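Local coordinates for sensor protein CzcS (Pseudomonas aeruginosa, PDB 5GPO), which senses zinc as a two-component histidine kinase and links it to metal detoxification and antibiotic resistance, this piece being its sensor domain, at the interface of chains A and B. Residues are numbered along the deposited sequence; one frame, centred on the assembly and turned at random. Chains: chain A/B, Sensor protein CzcS.

Contact 1: the interface of chains A and B. Residues chain A 92, 94, 108-109, 124; chain B 13-14, 17.
A:Ile108, on strand 104-113, pushes its side chain against one side of the B-chain helix 7-25 and touches B:Leu13, B:Gln14 and B:Leu17. Neighbours on the helix and one turn on, these three face the A-chain sheet together. This is a helix-on-sheet interface between two copies of the sensor domain, plausibly part of its dimer. A branched isoleucine suits the place because its two arms spread over the helix, one toward B:Gln14 and B:Leu17, the other toward B:Leu13 and the stem of B:Leu17. CG1 lies anti to the backbone N (chi1 -172°), which sends CD1 outward to CA of B:Gln14 at 3.6 Å and to CD2 of B:Leu17 at 3.7 Å. The other arm, CG2, faces CG of B:Leu13 at 3.8 Å, the two side chains sliding past each other in opposite directions. B:Leu13 also extends CD1 to CD2 of A:Leu124 at 3.9 Å, so that leucine methyls fill the flank of the isoleucine. This aliphatic cluster is the tight part.

Contact is thin at A:Gly109, which hides almost no surface, since alternation along the strand turns this position away from the helix. On the flank opposite A:Leu124 the packing is less interlocked: the extended B:Gln14 carries its amide out to A:Phe94 and A:Pro92, and few atoms of each touch. Its amide plane stands 64° from the phenyl ring; CG1 of A:Ile108, from the same chain as the ring, lies over one face near the rim. The rigid A:Pro92, which follows a cis peptide bond, presents CG to B:Gln14 NE2 at 3.6 Å. B:Gln14 OE1 meets the phenyl ring in its plane, at the edge, 3.5 Å from A:Phe94 CZ.

Contact 2: the interface of chains A and B. Residues chain A 24, 28, 37, 41; chain B 55, 65, 114-115, 120.
A:Leu41 and A:Leu24 both reach B:Ile55 tip to tip, bringing two helices of one sensor domain against the sheet of the other. The domain has the mixed helix-and-sheet build of periplasmic kinase sensors, probably of the PDC (PhoQ-DcuS-CitA) type. Packing is tight at the methyls, with A:Leu41 CD1 3.4 Å from B:Ile55 CD1. B:Met65 crosses A:Leu41 at about a right angle and lays its polarisable SD 3.6 Å from the same CD1; an unbranched, flexible thioether can fit between such bulky neighbours. B:Met114 bends at chi3 (55°), which turns its CE methyl in between A:Leu24 CD2, at 3.7 Å, and A:Leu28 CD1.

B:Lys115 combines an aliphatic stem with an amine tip. Its CB packs on A:Leu28 CD2 at 3.7 Å, while its backbone N makes a weak hydrogen bond to A:Leu24 O. CG carries the chain on past A:Leu28, in the opposite direction, before the bend at chi3 (-75°). CD and CE come beside A:Leu28 O, CD at 3.5 Å, and the terminal NZ, an ammonium if protonated, donates a short hydrogen bond of 2.5 Å to that oxygen. NZ approaches from a position tilted 29° out of the carbonyl plane. Because A:Leu28 directly follows helix 7-27, the lysine sits at the helix's C-terminal end, where a positive charge would be favoured by the carbonyls.

Contact 1: the interface of chains A and B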
# COMPACT_ATOMS: atom_id res chain seq x y z
N PRO A 92 -10.79 -12.79 -14.35
CA PRO A 92 -9.71 -11.83 -14.51
C PRO A 92 -8.58 -12.44 -15.34
O PRO A 92 -8.32 -13.65 -15.28
CB PRO A 92 -9.26 -11.54 -13.07
CG PRO A 92 -9.71 -12.74 -12.30
CD PRO A 92 -10.99 -13.17 -12.95
N PHE A 94 -4.67 -12.84 -16.17
CA PHE A 94 -3.35 -12.78 -15.55
C PHE A 94 -2.26 -12.49 -16.58
O PHE A 94 -2.40 -12.82 -17.77
CB PHE A 94 -3.03 -14.08 -14.82
CG PHE A 94 -3.85 -14.28 -13.58
CD1 PHE A 94 -3.42 -13.78 -12.37
CD2 PHE A 94 -5.05 -14.97 -13.63
CE1 PHE A 94 -4.16 -13.97 -11.22
CE2 PHE A 94 -5.79 -15.16 -12.50
CZ PHE A 94 -5.34 -14.66 -11.29
N ILE A 108 -2.93 -8.50 -12.88
CA ILE A 108 -4.24 -9.10 -13.01
C ILE A 108 -5.19 -8.00 -13.42
O ILE A 108 -5.11 -6.87 -12.92
CB ILE A 108 -4.69 -9.81 -11.71
CG1 ILE A 108 -5.97 -10.57 -11.97
CG2 ILE A 108 -4.88 -8.83 -10.53
CD1 ILE A 108 -6.44 -11.35 -10.77
N GLY A 109 -6.06 -8.29 -14.38
CA GLY A 109 -6.97 -7.29 -14.90
C GLY A 109 -8.38 -7.79 -14.99
O GLY A 109 -8.63 -8.97 -15.27
N LEU A 124 -4.17 -4.34 -11.93
CA LEU A 124 -3.42 -4.33 -10.67
C LEU A 124 -2.12 -5.08 -10.89
O LEU A 124 -2.15 -6.26 -11.26
CB LEU A 124 -4.22 -4.98 -9.53
CG LEU A 124 -3.43 -5.21 -8.25
CD1 LEU A 124 -3.00 -3.91 -7.61
CD2 LEU A 124 -4.28 -6.08 -7.32
N LEU B 13 -2.75 -12.36 -5.68
CA LEU B 13 -3.07 -11.13 -6.40
C LEU B 13 -4.56 -11.08 -6.76
O LEU B 13 -5.15 -10.00 -6.75
CB LEU B 13 -2.19 -10.99 -7.65
CG LEU B 13 -2.02 -9.56 -8.16
CD1 LEU B 13 -1.39 -8.69 -7.12
CD2 LEU B 13 -1.20 -9.55 -9.45
N GLN B 14 -5.19 -12.24 -6.98
CA GLN B 14 -6.62 -12.22 -7.28
C GLN B 14 -7.42 -11.79 -6.06
O GLN B 14 -8.42 -11.07 -6.17
CB GLN B 14 -7.07 -13.59 -7.79
CG GLN B 14 -8.54 -13.63 -8.21
CD GLN B 14 -8.88 -14.86 -9.03
OE1 GLN B 14 -8.03 -15.72 -9.26
NE2 GLN B 14 -10.14 -14.96 -9.47
N LEU B 17 -7.34 -7.98 -6.02
CA LEU B 17 -8.25 -7.43 -7.02
C LEU B 17 -9.69 -7.52 -6.55
O LEU B 17 -10.49 -6.61 -6.79
CB LEU B 17 -8.08 -8.17 -8.35
CG LEU B 17 -8.90 -7.58 -9.49
CD1 LEU B 17 -8.38 -6.20 -9.81
CD2 LEU B 17 -8.80 -8.49 -10.74

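Contact 2: the interface of chains A and B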
# COMPACT_ATOMS: atom_id res chain seq x y z
N LEU A 24 8.04 12.63 6.72
CA LEU A 24 7.59 13.26 7.96
C LEU A 24 8.37 14.53 8.27
O LEU A 24 7.80 15.54 8.69
CB LEU A 24 7.73 12.29 9.13
CG LEU A 24 6.55 11.39 9.46
CD1 LEU A 24 6.97 10.39 10.53
CD2 LEU A 24 5.38 12.22 9.91
N LEU A 28 6.69 17.23 4.79
CA LEU A 28 5.46 17.56 5.49
C LEU A 28 5.03 18.98 5.19
O LEU A 28 5.79 19.92 5.42
CB LEU A 28 5.66 17.38 7.00
CG LEU A 28 4.43 17.65 7.87
CD1 LEU A 28 3.56 16.39 7.91
CD2 LEU A 28 4.85 18.06 9.28
N GLN A 37 -2.20 15.54 5.92
CA GLN A 37 -0.85 15.06 6.21
C GLN A 37 -0.83 13.54 6.33
O GLN A 37 0.07 12.88 5.81
CB GLN A 37 -0.30 15.72 7.48
CG GLN A 37 -0.09 17.24 7.35
CD GLN A 37 0.47 17.91 8.61
OE1 GLN A 37 0.40 17.36 9.70
NE2 GLN A 37 1.02 19.11 8.44
N LEU A 41 1.22 10.82 3.93
CA LEU A 41 2.10 9.74 4.39
C LEU A 41 1.67 8.40 3.82
O LEU A 41 2.51 7.59 3.40
CB LEU A 41 2.12 9.67 5.91
CG LEU A 41 3.46 10.05 6.55
CD1 LEU A 41 3.54 9.52 7.94
CD2 LEU A 41 4.62 9.52 5.72
N ILE B 55 2.05 5.88 13.96
CA ILE B 55 2.80 7.05 14.39
C ILE B 55 2.14 7.58 15.65
O ILE B 55 0.95 7.89 15.64
CB ILE B 55 2.85 8.11 13.28
CG1 ILE B 55 3.64 7.51 12.12
CG2 ILE B 55 3.46 9.41 13.80
CD1 ILE B 55 4.07 8.49 11.13
N MET B 65 -1.25 8.89 13.75
CA MET B 65 -1.66 8.33 12.47
C MET B 65 -1.56 6.82 12.54
O MET B 65 -0.64 6.28 13.16
CB MET B 65 -0.78 8.78 11.31
CG MET B 65 -0.62 10.25 11.10
SD MET B 65 0.61 10.38 9.79
CE MET B 65 0.99 12.12 9.87
N MET B 114 8.60 15.49 13.76
CA MET B 114 7.88 16.01 12.61
C MET B 114 8.26 17.46 12.38
O MET B 114 8.75 18.16 13.27
CB MET B 114 6.38 15.86 12.84
CG MET B 114 5.93 14.42 12.96
SD MET B 114 4.15 14.25 12.98
CE MET B 114 3.71 15.11 11.46
N LYS B 115 8.04 17.92 11.14
CA LYS B 115 8.49 19.25 10.77
C LYS B 115 7.82 20.32 11.61
O LYS B 115 8.44 21.35 11.92
CB LYS B 115 8.23 19.51 9.28
CG LYS B 115 9.00 20.71 8.74
CD LYS B 115 8.45 21.19 7.41
CE LYS B 115 8.82 20.26 6.27
NZ LYS B 115 8.16 20.68 4.99
N VAL B 120 7.61 12.19 17.67
CA VAL B 120 6.79 11.02 17.37
C VAL B 120 7.62 9.75 17.45
O VAL B 120 8.85 9.77 17.25
CB VAL B 120 6.07 11.11 16.00
CG1 VAL B 120 5.05 12.27 15.98
CG2 VAL B 120 7.08 11.19 14.81

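About 33 Å separates the C-alpha centres of contact 1 and contact 2. Two-fold symmetry relates their elements: the first helix supplies its B-chain middle to contact 1 and its A-chain C-terminal end to contact 2. With the twins included, each long helix therefore meets the partner's sheet at two levels. Strand 119-127 serves both contacts, and the loop of contact 2 follows strand 104-113 of contact 1. Contact 2 also uses helix 34-47, which carries the zinc ligands A:His39 and A:Asp43, so metal binding could be felt by the other chain, if this pairing is the biological dimer; the structure alone does not show such a change.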